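Local coordinates for regulatory protein SdiA (Escherichia coli, PDB 4LFU), which acts as a LuxR-type quorum-sensing receptor and transcription factor that binds foreign autoinducers and activates transcription of the ftsQAZ cell-division genes, at residues F7-T12 / Q151-L156; L15-M20 / V158-M163. All coordinates share one frame; numbering follows the deposited sequence.

Contacts 1 and 2 are successive meetings of the same two helices, 6-19 and 147-167. Their centres lie about 11 Å apart, and both sit on the same side of the chain's centre. The order along the chain is 7-12, 15-20, 151-156, 158-163, so each helix contributes its earlier half to contact 1 and a later part to contact 2, as two helices running in the same direction would. Between the paired segments the chain builds the five-stranded antiparallel sheet and returns after about 137 residues, so the N-terminal helix packs on the helix that follows the last strand of the sheet. Both contacts also touch the second subunit, so this helix pair forms part of the surface that meets it.

Contact 1. Residues F7-T12 / Q151-L156; sequences FSWRRT and QLKMQL
The side chain of K153 lies over one face of the W9 indole. Its CG stands 3.6 Å from the centroid of the six-membered ring, almost on the ring normal, a CH-pi contact. The chain then runs extended across the indole until NZ is 4.2 Å from the centroid of the five-membered ring, a cation-pi contact 14° off the normal. The bond to CB already points W9 toward helix 147-167, and chi1 of -176°, with CG anti to the backbone N, carries the indole on to K153, where W9 CH2 comes to 3.5 Å from the backbone O of K153. The ammonium also forms a salt bridge with E149, while a water bonds weakly to both NZ and W9 NE1. L156 approaches from the opposite direction to W9: its CD1 is 3.7 Å from W9 CZ3 and also packs on CG of R10. R10 packs on Q151 of the second subunit. With axes 11.0 Å apart and 13° from parallel, the segments form a near-parallel helix pair on one face of the five-stranded antiparallel sheet, where M154 touches V119 of strand 117-124, in an alpha-beta-alpha sandwich consistent with the GAF-like clan.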
loop_
_atom_site.group_PDB
_atom_site.type_symbol
_atom_site.label_atom_id
_atom_site.label_comp_id
_atom_site.label_asym_id
_atom_site.label_seq_id
_atom_site.Cartn_x
_atom_site.Cartn_y
_atom_site.Cartn_z
ATOM N N PHE A 7 -2.260 -22.565 -11.153
ATOM C CA PHE A 7 -3.670 -22.159 -11.117
ATOM C C PHE A 7 -4.493 -22.942 -10.090
ATOM O O PHE A 7 -5.361 -22.372 -9.430
ATOM C CB PHE A 7 -4.305 -22.294 -12.511
ATOM C CG PHE A 7 -3.943 -21.186 -13.477
ATOM C CD1 PHE A 7 -2.876 -20.325 -13.230
ATOM C CD2 PHE A 7 -4.659 -21.031 -14.657
ATOM C CE1 PHE A 7 -2.540 -19.304 -14.133
ATOM C CE2 PHE A 7 -4.332 -20.018 -15.575
ATOM C CZ PHE A 7 -3.264 -19.153 -15.310
ATOM N N SER A 8 -4.229 -24.243 -9.955
ATOM C CA SER A 8 -4.955 -25.063 -8.974
ATOM C C SER A 8 -4.414 -24.865 -7.565
ATOM O O SER A 8 -5.191 -24.727 -6.610
ATOM C CB SER A 8 -4.977 -26.551 -9.360
ATOM O OG SER A 8 -3.678 -27.126 -9.362
ATOM N N TRP A 9 -3.087 -24.840 -7.438
ATOM C CA TRP A 9 -2.442 -24.493 -6.172
ATOM C C TRP A 9 -3.050 -23.214 -5.610
ATOM O O TRP A 9 -3.516 -23.194 -4.466
ATOM C CB TRP A 9 -0.914 -24.351 -6.337
ATOM C CG TRP A 9 -0.220 -24.086 -5.003
ATOM C CD1 TRP A 9 0.205 -25.023 -4.100
ATOM C CD2 TRP A 9 0.087 -22.806 -4.427
ATOM N NE1 TRP A 9 0.763 -24.408 -3.008
ATOM C CE2 TRP A 9 0.706 -23.049 -3.180
ATOM C CE3 TRP A 9 -0.089 -21.484 -4.849
ATOM C CZ2 TRP A 9 1.145 -22.004 -2.338
ATOM C CZ3 TRP A 9 0.351 -20.441 -4.009
ATOM C CH2 TRP A 9 0.951 -20.713 -2.766
ATOM N N ARG A 10 -3.074 -22.165 -6.431
ATOM C CA ARG A 10 -3.606 -20.855 -6.033
ATOM C C ARG A 10 -5.069 -20.919 -5.595
ATOM O O ARG A 10 -5.452 -20.284 -4.615
ATOM C CB ARG A 10 -3.415 -19.825 -7.162
ATOM C CG ARG A 10 -3.862 -18.393 -6.820
ATOM C CD ARG A 10 -3.658 -17.417 -7.986
ATOM N NE ARG A 10 -4.936 -17.013 -8.579
ATOM C CZ ARG A 10 -5.608 -15.912 -8.246
ATOM N NH1 ARG A 10 -5.134 -15.080 -7.327
ATOM N NH2 ARG A 10 -6.759 -15.641 -8.836
ATOM N N ARG A 11 -5.872 -21.687 -6.333
ATOM C CA ARG A 11 -7.303 -21.860 -6.061
ATOM C C ARG A 11 -7.542 -22.477 -4.662
ATOM O O ARG A 11 -8.353 -21.971 -3.872
ATOM C CB ARG A 11 -7.944 -22.705 -7.185
ATOM C CG ARG A 11 -9.334 -22.269 -7.637
ATOM C CD ARG A 11 -9.615 -22.575 -9.153
ATOM N NE ARG A 11 -9.085 -23.865 -9.623
ATOM C CZ ARG A 11 -8.247 -24.024 -10.652
ATOM N NH1 ARG A 11 -7.840 -22.975 -11.368
ATOM N NH2 ARG A 11 -7.815 -25.243 -10.977
ATOM N N THR A 12 -6.805 -23.546 -4.360
ATOM C CA THR A 12 -6.834 -24.192 -3.037
ATOM C C THR A 12 -6.396 -23.270 -1.885
ATOM O O THR A 12 -7.005 -23.273 -0.810
ATOM C CB THR A 12 -5.921 -25.442 -3.012
ATOM O OG1 THR A 12 -6.070 -26.174 -4.234
ATOM C CG2 THR A 12 -6.247 -26.333 -1.815
ATOM N N GLN A 151 8.401 -17.249 -6.336
ATOM C CA GLN A 151 7.984 -15.857 -6.220
ATOM C C GLN A 151 6.473 -15.696 -6.137
ATOM O O GLN A 151 5.973 -14.995 -5.253
ATOM C CB GLN A 151 8.520 -15.052 -7.387
ATOM C CG GLN A 151 9.980 -14.747 -7.238
ATOM C CD GLN A 151 10.452 -13.741 -8.238
ATOM O OE1 GLN A 151 11.293 -14.055 -9.089
ATOM N NE2 GLN A 151 9.912 -12.517 -8.158
ATOM N N LEU A 152 5.769 -16.369 -7.046
ATOM C CA LEU A 152 4.322 -16.272 -7.150
ATOM C C LEU A 152 3.620 -16.941 -5.963
ATOM O O LEU A 152 2.583 -16.440 -5.483
ATOM C CB LEU A 152 3.834 -16.860 -8.480
ATOM C CG LEU A 152 4.015 -16.012 -9.751
ATOM C CD1 LEU A 152 3.803 -16.885 -10.980
ATOM C CD2 LEU A 152 3.060 -14.840 -9.783
ATOM N N LYS A 153 4.208 -18.040 -5.473
ATOM C CA LYS A 153 3.678 -18.751 -4.314
ATOM C C LYS A 153 3.814 -17.950 -3.043
ATOM O O LYS A 153 2.886 -17.886 -2.250
ATOM C CB LYS A 153 4.327 -20.124 -4.156
ATOM C CG LYS A 153 3.771 -21.141 -5.134
ATOM C CD LYS A 153 4.321 -22.518 -4.876
ATOM C CE LYS A 153 3.732 -23.524 -5.864
ATOM N NZ LYS A 153 4.073 -24.905 -5.426
ATOM N N MET A 154 4.962 -17.318 -2.852
ATOM C CA MET A 154 5.165 -16.509 -1.666
ATOM C C MET A 154 4.400 -15.189 -1.761
ATOM O O MET A 154 4.081 -14.578 -0.739
ATOM C CB MET A 154 6.650 -16.268 -1.425
ATOM C CG MET A 154 7.438 -17.510 -0.925
ATOM S SD MET A 154 9.112 -16.936 -0.582
ATOM C CE MET A 154 8.813 -16.216 1.054
ATOM N N GLN A 155 4.115 -14.749 -2.988
ATOM C CA GLN A 155 3.288 -13.569 -3.191
ATOM C C GLN A 155 1.939 -13.772 -2.565
ATOM O O GLN A 155 1.481 -12.906 -1.838
ATOM C CB GLN A 155 3.103 -13.235 -4.664
ATOM C CG GLN A 155 4.003 -12.173 -5.180
ATOM C CD GLN A 155 3.752 -11.899 -6.645
ATOM O OE1 GLN A 155 2.633 -11.562 -7.035
ATOM N NE2 GLN A 155 4.791 -12.054 -7.472
ATOM N N LEU A 156 1.330 -14.925 -2.846
ATOM C CA LEU A 156 0.016 -15.307 -2.285
ATOM C C LEU A 156 0.048 -15.561 -0.780
ATOM O O LEU A 156 -0.831 -15.081 -0.057
ATOM C CB LEU A 156 -0.576 -16.520 -3.042
ATOM C CG LEU A 156 -1.974 -17.088 -2.736
ATOM C CD1 LEU A 156 -2.428 -18.011 -3.876
ATOM C CD2 LEU A 156 -2.054 -17.850 -1.373
HETATM O O HOH W 1 3.406 -25.971 -2.218
#

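Contact 2. Residues L15-M20 / V158-M163; sequences LRFQRM and VRESLM
E160 OE2 receives R159 NH1 at 3.1 Å in a salt bridge between neighbours on helix 147-167, and takes a second, weak hydrogen bond from Q90 of the second subunit. The arginine meets the syn side of the carboxylate, but 24° out of its plane and with an N-H...O angle of 146°, so the bond is bent. The same glutamate turns its aliphatic root to F17 of helix 6-19: E160 CB lies 3.6 Å from F17 CD2. The chain bends at chi2, and the carboxylate plane stands 68° from the ring plane. One face of the phenyl ring lies against backbone, with E160 C and S161 N above it toward the rim; F17 CE1 is 3.8 Å from S161 CA. The opposite face receives M20 CE of the same segment, also toward the rim, so both faces are touched. S161 presents CB to the ring at 3.9 Å from F17 CE1, while its OG hydrogen-bonds to L157 O. The contact between the segments is thus van der Waals packing of a phenyl ring on a peptide group and on the CB atoms of E160 and S161, while R159 probably offsets the charge of the buried carboxylate.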
loop_
_atom_site.group_PDB
_atom_site.type_symbol
_atom_site.label_atom_id
_atom_site.label_comp_id
_atom_site.label_asym_id
_atom_site.label_seq_id
_atom_site.Cartn_x
_atom_site.Cartn_y
_atom_site.Cartn_z
ATOM N N LEU A 15 -8.865 -20.473 -0.866
ATOM C CA LEU A 15 -9.968 -21.064 -0.125
ATOM C C LEU A 15 -9.554 -21.446 1.295
ATOM O O LEU A 15 -10.282 -21.147 2.242
ATOM C CB LEU A 15 -10.583 -22.245 -0.891
ATOM C CG LEU A 15 -11.704 -21.852 -1.866
ATOM C CD1 LEU A 15 -11.926 -22.919 -2.971
ATOM C CD2 LEU A 15 -13.026 -21.548 -1.097
ATOM N N ARG A 16 -8.389 -22.078 1.441
ATOM C CA ARG A 16 -7.862 -22.422 2.764
ATOM C C ARG A 16 -7.707 -21.229 3.689
ATOM O O ARG A 16 -8.084 -21.307 4.834
ATOM C CB ARG A 16 -6.534 -23.168 2.662
ATOM C CG ARG A 16 -6.650 -24.660 2.852
ATOM C CD ARG A 16 -5.283 -25.279 2.964
ATOM N NE ARG A 16 -5.180 -26.438 2.086
ATOM C CZ ARG A 16 -4.037 -26.961 1.656
ATOM N NH1 ARG A 16 -2.872 -26.425 2.016
ATOM N NH2 ARG A 16 -4.061 -28.021 0.852
ATOM N N PHE A 17 -7.161 -20.121 3.199
ATOM C CA PHE A 17 -7.004 -18.918 4.037
ATOM C C PHE A 17 -8.314 -18.187 4.284
ATOM O O PHE A 17 -8.497 -17.575 5.342
ATOM C CB PHE A 17 -5.961 -17.961 3.463
ATOM C CG PHE A 17 -4.541 -18.387 3.716
ATOM C CD1 PHE A 17 -3.962 -18.221 4.982
ATOM C CD2 PHE A 17 -3.775 -18.951 2.696
ATOM C CE1 PHE A 17 -2.658 -18.604 5.221
ATOM C CE2 PHE A 17 -2.464 -19.332 2.929
ATOM C CZ PHE A 17 -1.902 -19.155 4.197
ATOM N N GLN A 18 -9.214 -18.246 3.306
ATOM C CA GLN A 18 -10.581 -17.731 3.470
ATOM C C GLN A 18 -11.298 -18.394 4.656
ATOM O O GLN A 18 -11.925 -17.718 5.469
ATOM C CB GLN A 18 -11.412 -17.957 2.196
ATOM C CG GLN A 18 -11.432 -16.808 1.173
ATOM C CD GLN A 18 -12.051 -17.232 -0.185
ATOM O OE1 GLN A 18 -11.569 -16.834 -1.252
ATOM N NE2 GLN A 18 -13.111 -18.057 -0.135
ATOM N N ARG A 19 -11.180 -19.713 4.759
ATOM C CA ARG A 19 -11.953 -20.475 5.734
ATOM C C ARG A 19 -11.352 -20.530 7.159
ATOM O O ARG A 19 -11.995 -21.019 8.084
ATOM C CB ARG A 19 -12.276 -21.876 5.169
ATOM C CG ARG A 19 -11.602 -23.071 5.859
ATOM C CD ARG A 19 -10.307 -23.495 5.177
ATOM N NE ARG A 19 -9.270 -24.100 6.043
ATOM C CZ ARG A 19 -9.215 -24.071 7.384
ATOM N NH1 ARG A 19 -10.152 -23.460 8.112
ATOM N NH2 ARG A 19 -8.197 -24.663 8.013
ATOM N N MET A 20 -10.136 -20.015 7.347
ATOM C CA MET A 20 -9.481 -20.055 8.657
ATOM C C MET A 20 -10.199 -19.217 9.703
ATOM O O MET A 20 -10.695 -18.133 9.397
ATOM C CB MET A 20 -8.010 -19.666 8.539
ATOM C CG MET A 20 -7.179 -20.830 8.028
ATOM S SD MET A 20 -5.575 -20.394 7.384
ATOM C CE MET A 20 -5.298 -21.763 6.256
ATOM N N VAL A 158 2.134 -14.494 1.641
ATOM C CA VAL A 158 2.283 -13.302 2.472
ATOM C C VAL A 158 0.990 -12.484 2.489
ATOM O O VAL A 158 0.618 -11.965 3.542
ATOM C CB VAL A 158 3.559 -12.437 2.118
ATOM C CG1 VAL A 158 3.467 -11.801 0.756
ATOM C CG2 VAL A 158 3.825 -11.366 3.191
ATOM N N ARG A 159 0.306 -12.389 1.349
ATOM C CA ARG A 159 -0.914 -11.596 1.259
ATOM C C ARG A 159 -2.032 -12.227 2.050
ATOM O O ARG A 159 -2.620 -11.595 2.916
ATOM C CB ARG A 159 -1.357 -11.421 -0.198
ATOM C CG ARG A 159 -2.451 -10.384 -0.374
ATOM C CD ARG A 159 -3.208 -10.600 -1.667
ATOM N NE ARG A 159 -4.131 -9.497 -1.945
ATOM C CZ ARG A 159 -5.375 -9.404 -1.479
ATOM N NH1 ARG A 159 -5.881 -10.348 -0.693
ATOM N NH2 ARG A 159 -6.121 -8.354 -1.799
ATOM N N GLU A 160 -2.302 -13.490 1.758
ATOM C CA GLU A 160 -3.453 -14.211 2.350
ATOM C C GLU A 160 -3.320 -14.430 3.842
ATOM O O GLU A 160 -4.301 -14.272 4.572
ATOM C CB GLU A 160 -3.710 -15.551 1.645
ATOM C CG GLU A 160 -4.140 -15.395 0.189
ATOM C CD GLU A 160 -5.225 -14.340 0.012
ATOM O OE1 GLU A 160 -6.318 -14.488 0.618
ATOM O OE2 GLU A 160 -4.991 -13.369 -0.740
ATOM N N SER A 161 -2.109 -14.762 4.305
ATOM C CA SER A 161 -1.899 -14.945 5.744
ATOM C C SER A 161 -2.179 -13.656 6.496
ATOM O O SER A 161 -2.875 -13.659 7.489
ATOM C CB SER A 161 -0.507 -15.514 6.067
ATOM O OG SER A 161 0.552 -14.660 5.652
ATOM N N LEU A 162 -1.674 -12.544 5.986
ATOM C CA LEU A 162 -1.862 -11.266 6.649
ATOM C C LEU A 162 -3.257 -10.673 6.427
ATOM O O LEU A 162 -3.749 -9.956 7.291
ATOM C CB LEU A 162 -0.776 -10.273 6.227
ATOM C CG LEU A 162 0.663 -10.543 6.674
ATOM C CD1 LEU A 162 1.648 -9.703 5.896
ATOM C CD2 LEU A 162 0.813 -10.311 8.159
ATOM N N MET A 163 -3.888 -10.960 5.283
ATOM C CA MET A 163 -5.323 -10.614 5.101
ATOM C C MET A 163 -6.237 -11.409 6.036
ATOM O O MET A 163 -7.129 -10.825 6.675
ATOM C CB MET A 163 -5.773 -10.734 3.641
ATOM C CG MET A 163 -5.144 -9.680 2.685
ATOM S SD MET A 163 -5.196 -7.938 3.213
ATOM C CE MET A 163 -6.970 -7.670 3.347
#